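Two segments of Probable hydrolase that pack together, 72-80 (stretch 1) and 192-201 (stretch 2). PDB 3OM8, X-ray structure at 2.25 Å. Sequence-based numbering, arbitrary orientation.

Stretch 1 72-80: GPYTLARLG
Stretch 2, residues 192-201: FAAVRDTDLR

The two stretches meet through a small, mostly apolar contact that buries 314 Å² in total. No hydrogen bond crosses it. Stretch 1 runs as an extended loop through Thr75 and turns into a helix at Leu76. Stretch 2 is the end of a helix, through Arg196, followed by loop.

Gly72 has phi/psi of -70/171 and makes no contact. The peptide bond between it and Pro73 is cis. Pro73 (-78/148, C-gamma exo) points toward stretch 2. Pro73 CB lies 3.6 Å from Ala193 CB, and Pro73 CA is 5.4 Å from Ala193 CA. Ala193 has only a methyl here, so the contact is CB to CB.

Tyr74 (-98/142) has chi1 -52° (m) and chi2 -24°. Its CA-to-CB bond is sideways, and its ring leads away from stretch 2. The contact is made by its backbone: Tyr74 O is 3.1 Å from Ala194 N, but the angle is too poor for a hydrogen bond.

Thr75 (-92/156) points away, with chi1 67° (p). It is the N-cap residue. Thr75 OG1 accepts from Arg78 N at 3.1 Å, and Thr75 O accepts from Leu79 N at 3.2 Å. Thr75 CA is 4.5 Å from Ala194 CA, and Thr75 C lies 3.9 Å from Ala194 CB. The methyl of Ala194 thus fits against the start of the helix.

Leu76 (-57/-46) buries 69 Å² against stretch 2, while Ala194 buries 71 Å² against stretch 1. Leu76 N is 3.8 Å from Ala194 CB. The leucine has chi1 -177° (t) and chi2 52° (p). Leu76 CD2 reaches to 3.6 Å from Thr198 OG1 and 4.2 Å from Leu200 CD1. Thr198 is at -95/122 with chi1 -66° (m). Thr198 OG1 donates to Ala194 O at 2.7 Å, so the hydroxyl next to the methyl is already hydrogen-bonded. Leu200 (-92/-5) has chi1 -56° (m) and chi2 -178° (t).

Ala77 and Arg78 lie out of reach. Leu79 (-65/-32) points toward stretch 2. With chi1 -59° (m) and chi2 -179° (t), Leu79 CD1 sits 3.7 Å from Ala194 CB. Gly80 (-74/-40) makes no contact, but Gly80 N donates to Leu76 O at 3.0 Å.

On stretch 2, Phe192 and Val195 point away. Arg196 and Asp197 form a salt bridge within the stretch, with Arg196 NE 2.8 Å from Asp197 OD1. A second one joins Arg201 NH2 to Asp199 OD2 at 2.8 Å.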

# COMPACT_ATOMS: atom_id res chain seq x y z
N GLY B 72 19.44 -0.63 31.23
CA GLY B 72 18.28 -1.41 30.82
C GLY B 72 17.92 -2.32 31.97
O GLY B 72 18.66 -2.40 32.94
N PRO B 73 16.77 -3.00 31.89
CA PRO B 73 15.79 -2.97 30.81
C PRO B 73 14.94 -1.71 30.90
O PRO B 73 14.72 -1.23 32.02
CB PRO B 73 14.89 -4.18 31.11
CG PRO B 73 15.44 -4.84 32.34
CD PRO B 73 16.31 -3.83 33.01
N TYR B 74 14.51 -1.19 29.75
CA TYR B 74 13.46 -0.18 29.70
C TYR B 74 12.16 -0.90 29.38
O TYR B 74 12.17 -1.85 28.60
CB TYR B 74 13.72 0.84 28.61
CG TYR B 74 15.08 1.50 28.63
CD1 TYR B 74 15.82 1.58 29.80
CD2 TYR B 74 15.61 2.07 27.48
CE1 TYR B 74 17.07 2.19 29.81
CE2 TYR B 74 16.83 2.68 27.48
CZ TYR B 74 17.56 2.74 28.64
OH TYR B 74 18.79 3.35 28.61
N THR B 75 11.05 -0.48 29.98
CA THR B 75 9.74 -0.96 29.55
C THR B 75 9.15 -0.00 28.50
O THR B 75 9.51 1.18 28.45
CB THR B 75 8.75 -1.02 30.70
OG1 THR B 75 8.48 0.31 31.16
CG2 THR B 75 9.31 -1.85 31.84
N LEU B 76 8.25 -0.52 27.67
CA LEU B 76 7.55 0.32 26.69
C LEU B 76 6.84 1.46 27.41
O LEU B 76 6.92 2.62 27.00
CB LEU B 76 6.56 -0.51 25.87
CG LEU B 76 5.81 0.23 24.77
CD1 LEU B 76 6.79 0.97 23.85
CD2 LEU B 76 4.93 -0.73 23.97
N ALA B 77 6.15 1.11 28.49
CA ALA B 77 5.35 2.06 29.25
C ALA B 77 6.19 3.26 29.70
O ALA B 77 5.72 4.40 29.69
CB ALA B 77 4.71 1.37 30.45
N ARG B 78 7.42 2.98 30.12
CA ARG B 78 8.34 4.02 30.56
C ARG B 78 8.74 4.93 29.40
O ARG B 78 8.85 6.14 29.58
CB ARG B 78 9.59 3.40 31.20
CG ARG B 78 10.58 4.42 31.74
CD ARG B 78 9.97 5.30 32.83
NE ARG B 78 9.80 6.67 32.37
CZ ARG B 78 9.32 7.67 33.10
NH1 ARG B 78 9.21 8.88 32.56
NH2 ARG B 78 8.96 7.48 34.36
N LEU B 79 8.97 4.35 28.23
CA LEU B 79 9.30 5.15 27.04
C LEU B 79 8.12 6.05 26.61
O LEU B 79 8.31 7.14 26.08
CB LEU B 79 9.72 4.24 25.88
CG LEU B 79 10.92 3.33 26.11
CD1 LEU B 79 11.21 2.52 24.85
CD2 LEU B 79 12.15 4.14 26.51
N GLY B 80 6.90 5.58 26.85
CA GLY B 80 5.72 6.37 26.58
C GLY B 80 5.55 7.48 27.60
O GLY B 80 5.18 8.60 27.26
N PHE B 192 16.11 -2.52 23.36
CA PHE B 192 15.85 -3.91 22.95
C PHE B 192 14.89 -4.63 23.89
O PHE B 192 14.13 -5.49 23.47
CB PHE B 192 17.14 -4.73 22.91
CG PHE B 192 18.10 -4.35 21.83
CD1 PHE B 192 17.65 -3.86 20.62
CD2 PHE B 192 19.46 -4.52 22.00
CE1 PHE B 192 18.54 -3.52 19.62
CE2 PHE B 192 20.36 -4.18 21.00
CZ PHE B 192 19.90 -3.69 19.80
N ALA B 193 14.96 -4.32 25.18
CA ALA B 193 14.09 -4.99 26.14
C ALA B 193 12.65 -4.50 26.03
O ALA B 193 11.71 -5.29 26.12
CB ALA B 193 14.62 -4.82 27.57
N ALA B 194 12.47 -3.20 25.85
CA ALA B 194 11.15 -2.63 25.60
C ALA B 194 10.54 -3.34 24.40
O ALA B 194 9.41 -3.81 24.46
CB ALA B 194 11.24 -1.12 25.35
N VAL B 195 11.31 -3.42 23.32
CA VAL B 195 10.88 -4.10 22.10
C VAL B 195 10.56 -5.57 22.35
O VAL B 195 9.51 -6.07 21.95
CB VAL B 195 11.97 -4.03 21.02
CG1 VAL B 195 11.55 -4.85 19.83
CG2 VAL B 195 12.23 -2.60 20.62
N ARG B 196 11.47 -6.26 23.02
CA ARG B 196 11.30 -7.67 23.34
C ARG B 196 9.96 -7.98 23.99
O ARG B 196 9.29 -8.94 23.61
CB ARG B 196 12.44 -8.14 24.26
CG ARG B 196 12.36 -9.60 24.68
CD ARG B 196 13.20 -9.85 25.94
NE ARG B 196 12.76 -8.97 27.02
CZ ARG B 196 13.53 -8.53 28.01
NH1 ARG B 196 14.81 -8.88 28.08
NH2 ARG B 196 13.01 -7.73 28.92
N ASP B 197 9.55 -7.15 24.95
CA ASP B 197 8.34 -7.43 25.73
C ASP B 197 7.06 -7.01 25.03
O ASP B 197 5.97 -7.15 25.58
CB ASP B 197 8.43 -6.73 27.08
CG ASP B 197 9.58 -7.25 27.94
OD1 ASP B 197 10.06 -8.38 27.68
OD2 ASP B 197 9.98 -6.52 28.88
N THR B 198 7.18 -6.49 23.82
CA THR B 198 6.04 -5.88 23.15
C THR B 198 5.26 -6.80 22.22
O THR B 198 5.83 -7.35 21.27
CB THR B 198 6.48 -4.65 22.36
OG1 THR B 198 6.94 -3.65 23.27
CG2 THR B 198 5.32 -4.12 21.53
N ASP B 199 3.97 -6.97 22.49
CA ASP B 199 3.05 -7.52 21.50
C ASP B 199 1.70 -6.79 21.55
O ASP B 199 0.83 -7.14 22.35
CB ASP B 199 2.85 -9.03 21.68
CG ASP B 199 2.04 -9.64 20.54
OD1 ASP B 199 1.66 -8.91 19.61
OD2 ASP B 199 1.79 -10.86 20.57
N LEU B 200 1.52 -5.79 20.70
CA LEU B 200 0.31 -4.98 20.72
C LEU B 200 -0.79 -5.49 19.79
O LEU B 200 -1.90 -4.95 19.79
CB LEU B 200 0.64 -3.51 20.43
CG LEU B 200 1.68 -2.92 21.37
CD1 LEU B 200 1.93 -1.45 21.07
CD2 LEU B 200 1.24 -3.10 22.83
N ARG B 201 -0.50 -6.52 19.00
CA ARG B 201 -1.40 -6.96 17.93
C ARG B 201 -2.88 -7.07 18.35
O ARG B 201 -3.76 -6.54 17.68
CB ARG B 201 -0.92 -8.27 17.30
CG ARG B 201 0.42 -8.18 16.56
CD ARG B 201 0.92 -9.56 16.12
NE ARG B 201 1.22 -10.42 17.26
CZ ARG B 201 1.48 -11.72 17.18
NH1 ARG B 201 1.46 -12.33 16.01
NH2 ARG B 201 1.75 -12.41 18.29